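Local coordinates for protein FMN-dependent nitronate monooxygenase (Shewanella oneidensis, PDB 5LSM) that binds FMN and probably oxidises propionate 3-nitronate with molecular oxygen, a detoxifying reaction of class I nitronate monooxygenases, at residues T56-R59 with S60-K64; E88-A91 with P92-A95; T222-R225 with A226-M230. All blocks are in the same frame, centred on the assembly; numbering follows the deposited sequence.

Contact 1 of 3, residues T56-R59 with S60-K64; sequences TAIR and SQTAK
Ile58 and Thr62 meet where helix 48-59 of the TIM-barrel fold ends and the chain turns toward strand 66-71. The carbonyl of Ile58 holds the turn through two backbone donors. Gln61 N lies 3.2 Å from Ile58 O, above the carbonyl plane and 53° out of it, whereas Thr62 N, at 3.3 Å from the same O, lies nearly in line with the C=O bond. Earlier in the turn the hold is slacker: Ser60 N gives Thr56 O only a weak, bent bond. Ser60 OG lies 3.3 Å from Thr56 O and 3.5 Å from Ala57 O, weak contacts at most.

Arg59 can be followed outward. Its CB rests 3.4 Å from Ser60 N, and CG sits beside its own backbone N. The bend at the next bond (chi2 -56°) turns the chain from CD onward toward the 62-64 side, bringing the guanidinium edge to Lys64 O, 3.8 Å from NH1, a proximity too long to count as a bond. The firm partners of NH2 are Glu127, by a salt bridge, and Phe124 O. Beyond Ile58, Thr62 sets its CG2 alongside Ile58 CG2, both side chains pointing the same way. With OG1 anti to the backbone N (chi1 175°), the hydroxyl oxygen accepts from Lys64 N at 2.8 Å, closing an ST turn, and it also bonds to Glu34 OE1.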
ATOM      1  N   THR A  56       5.479 -17.364 -32.503  1.00 36.12           N
ATOM      2  CA  THR A  56       5.426 -18.599 -33.266  1.00 36.13           C
ATOM      3  C   THR A  56       5.609 -19.807 -32.317  1.00 34.13           C
ATOM      4  O   THR A  56       4.811 -20.755 -32.339  1.00 30.45           O
ATOM      5  CB  THR A  56       6.459 -18.592 -34.433  1.00 39.13           C
ATOM      6  OG1 THR A  56       6.027 -17.670 -35.443  1.00 41.47           O
ATOM      7  CG2 THR A  56       6.591 -19.967 -35.077  1.00 36.59           C
ATOM      8  N   ALA A  57       6.572 -19.710 -31.404  1.00 34.64           N
ATOM      9  CA  ALA A  57       6.755 -20.734 -30.376  1.00 36.21           C
ATOM     10  C   ALA A  57       5.512 -20.928 -29.493  1.00 35.49           C
ATOM     11  O   ALA A  57       5.172 -22.057 -29.143  1.00 38.86           O
ATOM     12  CB  ALA A  57       7.969 -20.429 -29.518  1.00 34.86           C
ATOM     13  N   ILE A  58       4.811 -19.853 -29.156  1.00 35.27           N
ATOM     14  CA  ILE A  58       3.576 -20.001 -28.383  1.00 33.95           C
ATOM     15  C   ILE A  58       2.507 -20.750 -29.181  1.00 37.64           C
ATOM     16  O   ILE A  58       1.893 -21.694 -28.673  1.00 44.66           O
ATOM     17  CB  ILE A  58       3.034 -18.646 -27.892  1.00 31.28           C
ATOM     18  CG1 ILE A  58       3.927 -18.111 -26.763  1.00 33.46           C
ATOM     19  CG2 ILE A  58       1.595 -18.780 -27.398  1.00 30.70           C
ATOM     20  CD1 ILE A  58       3.836 -16.605 -26.560  1.00 32.92           C
ATOM     21  N   ARG A  59       2.361 -20.408 -30.458  1.00 38.86           N
ATOM     22  CA  ARG A  59       1.236 -20.909 -31.246  1.00 40.24           C
ATOM     23  C   ARG A  59       1.379 -22.372 -31.649  1.00 38.29           C
ATOM     24  O   ARG A  59       0.394 -23.026 -31.968  1.00 34.02           O
ATOM     25  CB  ARG A  59       0.987 -20.033 -32.477  1.00 36.90           C
ATOM     26  CG  ARG A  59       0.345 -18.690 -32.152  1.00 39.49           C
ATOM     27  CD  ARG A  59      -0.972 -18.803 -31.376  1.00 38.14           C
ATOM     28  NE  ARG A  59      -1.846 -17.651 -31.646  1.00 48.12           N
ATOM     29  CZ  ARG A  59      -2.751 -17.151 -30.801  1.00 49.15           C
ATOM     30  NH1 ARG A  59      -2.962 -17.714 -29.617  1.00 51.19           N
ATOM     31  NH2 ARG A  59      -3.479 -16.098 -31.163  1.00 46.26           N
ATOM     32  N   SER A  60       2.579 -22.921 -31.556  1.00 36.92           N
ATOM     33  CA  SER A  60       2.752 -24.300 -31.951  1.00 40.36           C
ATOM     34  C   SER A  60       2.750 -25.244 -30.762  1.00 39.70           C
ATOM     35  O   SER A  60       3.146 -26.397 -30.893  1.00 43.14           O
ATOM     36  CB  SER A  60       4.031 -24.451 -32.760  1.00 41.83           C
ATOM     37  OG  SER A  60       5.129 -24.012 -32.012  1.00 52.98           O
ATOM     38  N   GLN A  61       2.356 -24.749 -29.588  1.00 41.54           N
ATOM     39  CA  GLN A  61       2.175 -25.615 -28.408  1.00 40.79           C
ATOM     40  C   GLN A  61       0.788 -25.464 -27.786  1.00 39.95           C
ATOM     41  O   GLN A  61       0.379 -26.287 -26.960  1.00 50.53           O
ATOM     42  CB  GLN A  61       3.261 -25.324 -27.351  1.00 38.85           C
ATOM     43  CG  GLN A  61       4.614 -25.967 -27.642  1.00 40.71           C
ATOM     44  CD  GLN A  61       5.602 -25.912 -26.466  1.00 41.93           C
ATOM     45  OE1 GLN A  61       5.228 -26.044 -25.299  1.00 47.52           O
ATOM     46  NE2 GLN A  61       6.876 -25.771 -26.785  1.00 40.32           N
ATOM     47  N   THR A  62       0.105 -24.371 -28.110  1.00 38.56           N
ATOM     48  CA  THR A  62      -1.263 -24.137 -27.628  1.00 38.96           C
ATOM     49  C   THR A  62      -2.020 -23.236 -28.591  1.00 32.21           C
ATOM     50  O   THR A  62      -1.425 -22.453 -29.312  1.00 34.10           O
ATOM     51  CB  THR A  62      -1.298 -23.498 -26.213  1.00 40.63           C
ATOM     52  OG1 THR A  62      -2.648 -23.185 -25.858  1.00 38.03           O
ATOM     53  CG2 THR A  62      -0.459 -22.208 -26.158  1.00 42.05           C
ATOM     54  N   ALA A  63      -3.329 -23.436 -28.646  1.00 34.16           N
ATOM     55  CA  ALA A  63      -4.240 -22.545 -29.337  1.00 37.04           C
ATOM     56  C   ALA A  63      -5.186 -21.891 -28.342  1.00 37.57           C
ATOM     57  O   ALA A  63      -6.174 -21.266 -28.740  1.00 43.70           O
ATOM     58  CB  ALA A  63      -5.034 -23.323 -30.369  1.00 38.53           C
ATOM     59  N   LYS A  64      -4.886 -22.023 -27.049  1.00 30.78           N
ATOM     60  CA  LYS A  64      -5.620 -21.290 -26.037  1.00 33.23           C
ATOM     61  C   LYS A  64      -5.204 -19.815 -25.995  1.00 30.04           C
ATOM     62  O   LYS A  64      -4.144 -19.450 -26.507  1.00 25.85           O
ATOM     63  CB  LYS A  64      -5.444 -21.959 -24.678  1.00 40.16           C
ATOM     64  CG  LYS A  64      -6.287 -23.219 -24.544  1.00 41.22           C
ATOM     65  CD  LYS A  64      -5.994 -23.957 -23.260  1.00 46.38           C
ATOM     66  CE  LYS A  64      -6.998 -25.071 -23.024  1.00 53.51           C
ATOM     67  NZ  LYS A  64      -6.682 -25.807 -21.768  1.00 58.30           N
TER

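Contact 2 of 3, residues E88-A91 with P92-A95; sequences EQLA and PYFA
Phe94 brings the CE2-CZ side of its ring obliquely to Leu90, with CE2 3.6 Å from Leu90 CB and CZ a little farther from the same carbon. Its CG stands beside the backbone N (chi1 -66°), which directs the ring back toward the preceding turn, where CD2 comes 3.7 Å from Ala91 CA. Tyr93 takes nearly the same first torsion but, one residue earlier, leaves the backbone in another direction. Its side chain crosses that of Leu90 at a slant, the nearest carbons being Leu90 CD2 and Tyr93 CD2 at 4.2 Å.

The backbone beneath these side chains is the junction of helices 80-89 and 91-97, with Pro92 in the first turn of the second helix. Leu90 O receives Phe94 N at 3.3 Å, with the donor in the carbonyl plane and an N-H...O angle of 163°; Tyr93 N offers the same oxygen a weak, more bent bond. The next helical bond, from Ala95 N to Ala91 O at 2.9 Å, is nearly straight at 174°. Pro92 N has no hydrogen to give, and its ring sits with CD 3.3 Å from CB of Ala91, the residue it is joined to. Farther out, Leu90 and Tyr93 both meet helices 282-287 and 301-313, while Tyr93 OH bonds to Glu286 and the tyrosine ring stands edge-to-face with Phe319.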
ATOM      1  N   GLU A  88      28.478  10.787 -14.179  1.00 43.50           N
ATOM      2  CA  GLU A  88      29.499  11.376 -13.313  1.00 44.91           C
ATOM      3  C   GLU A  88      29.273  10.970 -11.872  1.00 40.71           C
ATOM      4  O   GLU A  88      30.220  10.685 -11.146  1.00 43.85           O
ATOM      5  CB  GLU A  88      29.456  12.909 -13.424  1.00 51.05           C
ATOM      6  CG  GLU A  88      30.604  13.628 -12.738  1.00 53.63           C
ATOM      7  CD  GLU A  88      30.384  15.129 -12.648  1.00 61.53           C
ATOM      8  OE1 GLU A  88      29.519  15.663 -13.383  1.00 64.53           O
ATOM      9  OE2 GLU A  88      31.095  15.782 -11.850  1.00 60.27           O
ATOM     10  N   GLN A  89      28.011  10.975 -11.456  1.00 37.16           N
ATOM     11  CA  GLN A  89      27.635  10.555 -10.106  1.00 36.76           C
ATOM     12  C   GLN A  89      27.984   9.098  -9.767  1.00 34.81           C
ATOM     13  O   GLN A  89      28.238   8.768  -8.608  1.00 35.10           O
ATOM     14  CB  GLN A  89      26.144  10.732  -9.924  1.00 41.39           C
ATOM     15  CG  GLN A  89      25.681  12.165  -9.974  1.00 39.44           C
ATOM     16  CD  GLN A  89      24.702  12.461  -8.869  1.00 45.71           C
ATOM     17  OE1 GLN A  89      24.851  11.975  -7.738  1.00 50.41           O
ATOM     18  NE2 GLN A  89      23.672  13.220  -9.191  1.00 48.97           N
ATOM     19  N   LEU A  90      27.964   8.229 -10.769  1.00 32.52           N
ATOM     20  CA  LEU A  90      28.283   6.814 -10.569  1.00 38.46           C
ATOM     21  C   LEU A  90      29.792   6.489 -10.649  1.00 38.63           C
ATOM     22  O   LEU A  90      30.194   5.339 -10.440  1.00 35.79           O
ATOM     23  CB  LEU A  90      27.515   5.962 -11.584  1.00 36.89           C
ATOM     24  CG  LEU A  90      26.007   6.211 -11.609  1.00 39.42           C
ATOM     25  CD1 LEU A  90      25.360   5.478 -12.777  1.00 43.29           C
ATOM     26  CD2 LEU A  90      25.380   5.798 -10.290  1.00 38.64           C
ATOM     27  N   ALA A  91      30.617   7.500 -10.934  1.00 35.59           N
ATOM     28  CA  ALA A  91      32.047   7.297 -11.151  1.00 35.28           C
ATOM     29  C   ALA A  91      32.724   6.397 -10.083  1.00 34.45           C
ATOM     30  O   ALA A  91      33.470   5.488 -10.429  1.00 37.21           O
ATOM     31  CB  ALA A  91      32.751   8.642 -11.260  1.00 32.27           C
ATOM     32  N   PRO A  92      32.417   6.613  -8.793  1.00 31.82           N
ATOM     33  CA  PRO A  92      32.979   5.770  -7.738  1.00 32.89           C
ATOM     34  C   PRO A  92      32.758   4.263  -7.917  1.00 34.92           C
ATOM     35  O   PRO A  92      33.663   3.465  -7.629  1.00 34.34           O
ATOM     36  CB  PRO A  92      32.248   6.251  -6.488  1.00 32.51           C
ATOM     37  CG  PRO A  92      31.930   7.676  -6.768  1.00 31.91           C
ATOM     38  CD  PRO A  92      31.642   7.740  -8.238  1.00 33.44           C
ATOM     39  N   TYR A  93      31.567   3.872  -8.365  1.00 34.06           N
ATOM     40  CA  TYR A  93      31.297   2.461  -8.620  1.00 35.02           C
ATOM     41  C   TYR A  93      32.090   1.964  -9.802  1.00 37.16           C
ATOM     42  O   TYR A  93      32.618   0.861  -9.769  1.00 39.99           O
ATOM     43  CB  TYR A  93      29.813   2.199  -8.847  1.00 33.71           C
ATOM     44  CG  TYR A  93      28.947   2.607  -7.690  1.00 32.23           C
ATOM     45  CD1 TYR A  93      29.152   2.075  -6.414  1.00 28.04           C
ATOM     46  CD2 TYR A  93      27.943   3.550  -7.859  1.00 31.47           C
ATOM     47  CE1 TYR A  93      28.381   2.480  -5.339  1.00 27.64           C
ATOM     48  CE2 TYR A  93      27.159   3.954  -6.801  1.00 35.01           C
ATOM     49  CZ  TYR A  93      27.379   3.421  -5.540  1.00 32.72           C
ATOM     50  OH  TYR A  93      26.579   3.841  -4.509  1.00 32.76           O
ATOM     51  N   PHE A  94      32.179   2.773 -10.848  1.00 39.41           N
ATOM     52  CA  PHE A  94      32.942   2.382 -12.019  1.00 43.76           C
ATOM     53  C   PHE A  94      34.387   2.119 -11.629  1.00 43.06           C
ATOM     54  O   PHE A  94      34.961   1.098 -11.994  1.00 48.56           O
ATOM     55  CB  PHE A  94      32.881   3.470 -13.084  1.00 45.26           C
ATOM     56  CG  PHE A  94      31.519   3.672 -13.652  1.00 43.21           C
ATOM     57  CD1 PHE A  94      30.767   2.591 -14.076  1.00 47.37           C
ATOM     58  CD2 PHE A  94      30.986   4.936 -13.761  1.00 44.51           C
ATOM     59  CE1 PHE A  94      29.514   2.777 -14.623  1.00 48.42           C
ATOM     60  CE2 PHE A  94      29.739   5.132 -14.308  1.00 41.42           C
ATOM     61  CZ  PHE A  94      28.991   4.051 -14.718  1.00 46.88           C
ATOM     62  N   ALA A  95      34.939   3.017 -10.832  1.00 41.69           N
ATOM     63  CA  ALA A  95      36.257   2.816 -10.237  1.00 44.60           C
ATOM     64  C   ALA A  95      36.342   1.521  -9.401  1.00 38.84           C
ATOM     65  O   ALA A  95      37.242   0.711  -9.580  1.00 34.30           O
ATOM     66  CB  ALA A  95      36.628   4.028  -9.388  1.00 43.84           C
TER

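Contact 3 of 3, residues T222-R225 with A226-M230; sequences TTVR and AAMTM
Thr229 grips Arg225 O twice, through backbone and side chain, near the C-terminal end of helix 221-229. Thr229 N approaches that oxygen at 2.9 Å, nearly in line with the C=O bond. The hydroxyl donates from a different direction: OG1 lies 2.7 Å from Arg225 O and 47° above the carbonyl plane. This second bond depends on the threonine torsion (chi1 -59°), which sets OG1 beside its own backbone N and hence back toward the preceding turn. Without the hydroxyl, as in an alanine here, Arg225 O would probably lose its second donor and Arg225 CG the oxygen it lies against.

That CG is 4.1 Å from Thr229 OG1, and the two side chains cross at a slant. Arg225 runs extended from CG to NE, and its NH1 makes a weak bond to Ser346 O. Met228 instead folds at chi2 (-61°); its CG sits 3.3 Å from Val224 O and its CE meets Val224 CG1 at 4.4 Å. Meanwhile Met228 N binds Val224 O at 3.1 Å in the regular helical pattern.

Val224, Ala227 and Met228 turn onto Val235 of strand 234-237, which follows the helix in a beta-alpha-beta unit, whereas Met230 packs on helix 197-207 and on Thr223 of the second subunit.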
ATOM      1  N   THR A 222      -5.729 -17.912  -0.781  1.00 23.27           N
ATOM      2  CA  THR A 222      -6.388 -16.977   0.110  1.00 26.96           C
ATOM      3  C   THR A 222      -6.448 -15.587  -0.487  1.00 24.90           C
ATOM      4  O   THR A 222      -7.484 -14.948  -0.451  1.00 24.89           O
ATOM      5  CB  THR A 222      -5.667 -16.906   1.459  1.00 29.32           C
ATOM      6  OG1 THR A 222      -5.922 -18.108   2.172  1.00 34.00           O
ATOM      7  CG2 THR A 222      -6.150 -15.734   2.290  1.00 31.18           C
ATOM      8  N   THR A 223      -5.328 -15.105  -1.012  1.00 26.26           N
ATOM      9  CA  THR A 223      -5.283 -13.738  -1.504  1.00 27.84           C
ATOM     10  C   THR A 223      -6.087 -13.593  -2.799  1.00 29.74           C
ATOM     11  O   THR A 223      -6.726 -12.552  -3.029  1.00 30.60           O
ATOM     12  CB  THR A 223      -3.839 -13.212  -1.705  1.00 25.62           C
ATOM     13  OG1 THR A 223      -3.022 -14.231  -2.272  1.00 25.97           O
ATOM     14  CG2 THR A 223      -3.224 -12.736  -0.369  1.00 24.45           C
ATOM     15  N   VAL A 224      -6.098 -14.641  -3.617  1.00 26.66           N
ATOM     16  CA  VAL A 224      -6.970 -14.659  -4.795  1.00 27.94           C
ATOM     17  C   VAL A 224      -8.410 -14.496  -4.316  1.00 29.97           C
ATOM     18  O   VAL A 224      -9.163 -13.667  -4.852  1.00 25.01           O
ATOM     19  CB  VAL A 224      -6.779 -15.957  -5.629  1.00 27.11           C
ATOM     20  CG1 VAL A 224      -7.820 -16.092  -6.729  1.00 27.30           C
ATOM     21  CG2 VAL A 224      -5.388 -15.982  -6.248  1.00 26.33           C
ATOM     22  N   ARG A 225      -8.735 -15.175  -3.213  1.00 33.17           N
ATOM     23  CA  ARG A 225     -10.103 -15.155  -2.664  1.00 38.25           C
ATOM     24  C   ARG A 225     -10.492 -13.759  -2.178  1.00 33.64           C
ATOM     25  O   ARG A 225     -11.555 -13.255  -2.529  1.00 28.24           O
ATOM     26  CB  ARG A 225     -10.287 -16.183  -1.520  1.00 37.96           C
ATOM     27  CG  ARG A 225     -11.740 -16.330  -1.059  1.00 44.50           C
ATOM     28  CD  ARG A 225     -11.954 -17.418  -0.005  1.00 51.26           C
ATOM     29  NE  ARG A 225     -13.338 -17.409   0.501  1.00 70.23           N
ATOM     30  CZ  ARG A 225     -14.418 -17.867  -0.152  1.00 66.72           C
ATOM     31  NH1 ARG A 225     -14.312 -18.467  -1.337  1.00 58.62           N
ATOM     32  NH2 ARG A 225     -15.622 -17.727   0.394  1.00 59.40           N
ATOM     33  N   ALA A 226      -9.634 -13.159  -1.357  1.00 28.27           N
ATOM     34  CA  ALA A 226      -9.837 -11.778  -0.909  1.00 25.70           C
ATOM     35  C   ALA A 226     -10.069 -10.832  -2.073  1.00 25.71           C
ATOM     36  O   ALA A 226     -10.910  -9.963  -1.985  1.00 27.57           O
ATOM     37  CB  ALA A 226      -8.643 -11.308  -0.097  1.00 23.65           C
ATOM     38  N   ALA A 227      -9.316 -10.996  -3.161  1.00 27.10           N
ATOM     39  CA  ALA A 227      -9.474 -10.127  -4.339  1.00 30.53           C
ATOM     40  C   ALA A 227     -10.851 -10.266  -4.955  1.00 28.82           C
ATOM     41  O   ALA A 227     -11.509  -9.273  -5.207  1.00 31.71           O
ATOM     42  CB  ALA A 227      -8.402 -10.410  -5.388  1.00 29.81           C
ATOM     43  N   MET A 228     -11.295 -11.502  -5.160  1.00 32.36           N
ATOM     44  CA  MET A 228     -12.561 -11.772  -5.835  1.00 27.90           C
ATOM     45  C   MET A 228     -13.743 -11.345  -4.959  1.00 29.12           C
ATOM     46  O   MET A 228     -14.703 -10.740  -5.440  1.00 30.66           O
ATOM     47  CB  MET A 228     -12.672 -13.263  -6.156  1.00 31.78           C
ATOM     48  CG  MET A 228     -11.594 -13.810  -7.077  1.00 33.15           C
ATOM     49  SD  MET A 228     -11.628 -13.011  -8.679  1.00 40.47           S
ATOM     50  CE  MET A 228     -10.440 -14.028  -9.541  1.00 50.15           C
ATOM     51  N   THR A 229     -13.652 -11.650  -3.669  1.00 29.55           N
ATOM     52  CA  THR A 229     -14.575 -11.134  -2.648  1.00 33.02           C
ATOM     53  C   THR A 229     -14.878  -9.642  -2.783  1.00 30.85           C
ATOM     54  O   THR A 229     -15.976  -9.207  -2.488  1.00 30.65           O
ATOM     55  CB  THR A 229     -14.001 -11.365  -1.236  1.00 36.29           C
ATOM     56  OG1 THR A 229     -13.793 -12.765  -1.027  1.00 47.63           O
ATOM     57  CG2 THR A 229     -14.937 -10.861  -0.191  1.00 44.07           C
ATOM     58  N   MET A 230     -13.867  -8.858  -3.121  1.00 32.00           N
ATOM     59  CA  MET A 230     -14.030  -7.421  -3.290  1.00 36.97           C
ATOM     60  C   MET A 230     -14.727  -7.047  -4.586  1.00 33.27           C
ATOM     61  O   MET A 230     -15.038  -5.882  -4.779  1.00 32.33           O
ATOM     62  CB  MET A 230     -12.669  -6.725  -3.276  1.00 43.14           C
ATOM     63  CG  MET A 230     -11.836  -6.996  -2.035  1.00 49.15           C
ATOM     64  SD  MET A 230     -11.129  -5.498  -1.352  1.00 50.02           S
ATOM     65  CE  MET A 230     -12.637  -4.619  -0.981  1.00 47.76           C
TER

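How the contacts relate
All three contacts are local, but they occupy different places. Contact 3 lies within one barrel helix and is the most buried, with four buried residues of eight that touch; it also reaches the second subunit, which neither of the others does. Contacts 1 and 2 each have two buried residues, and contact 2 has the more exposed ones. Contact 1 closes a barrel helix with backbone bonds, while its arginine reaches outside to an acidic partner, whereas contact 2 joins two successive helices through aromatic and aliphatic packing. Contacts 1 and 3 both lead into strands of the parallel sheet, their nearest atoms about 17 Å apart. Contact 2 lies away from the FMN-binding residues, its centre about 46 Å from each of the other centres.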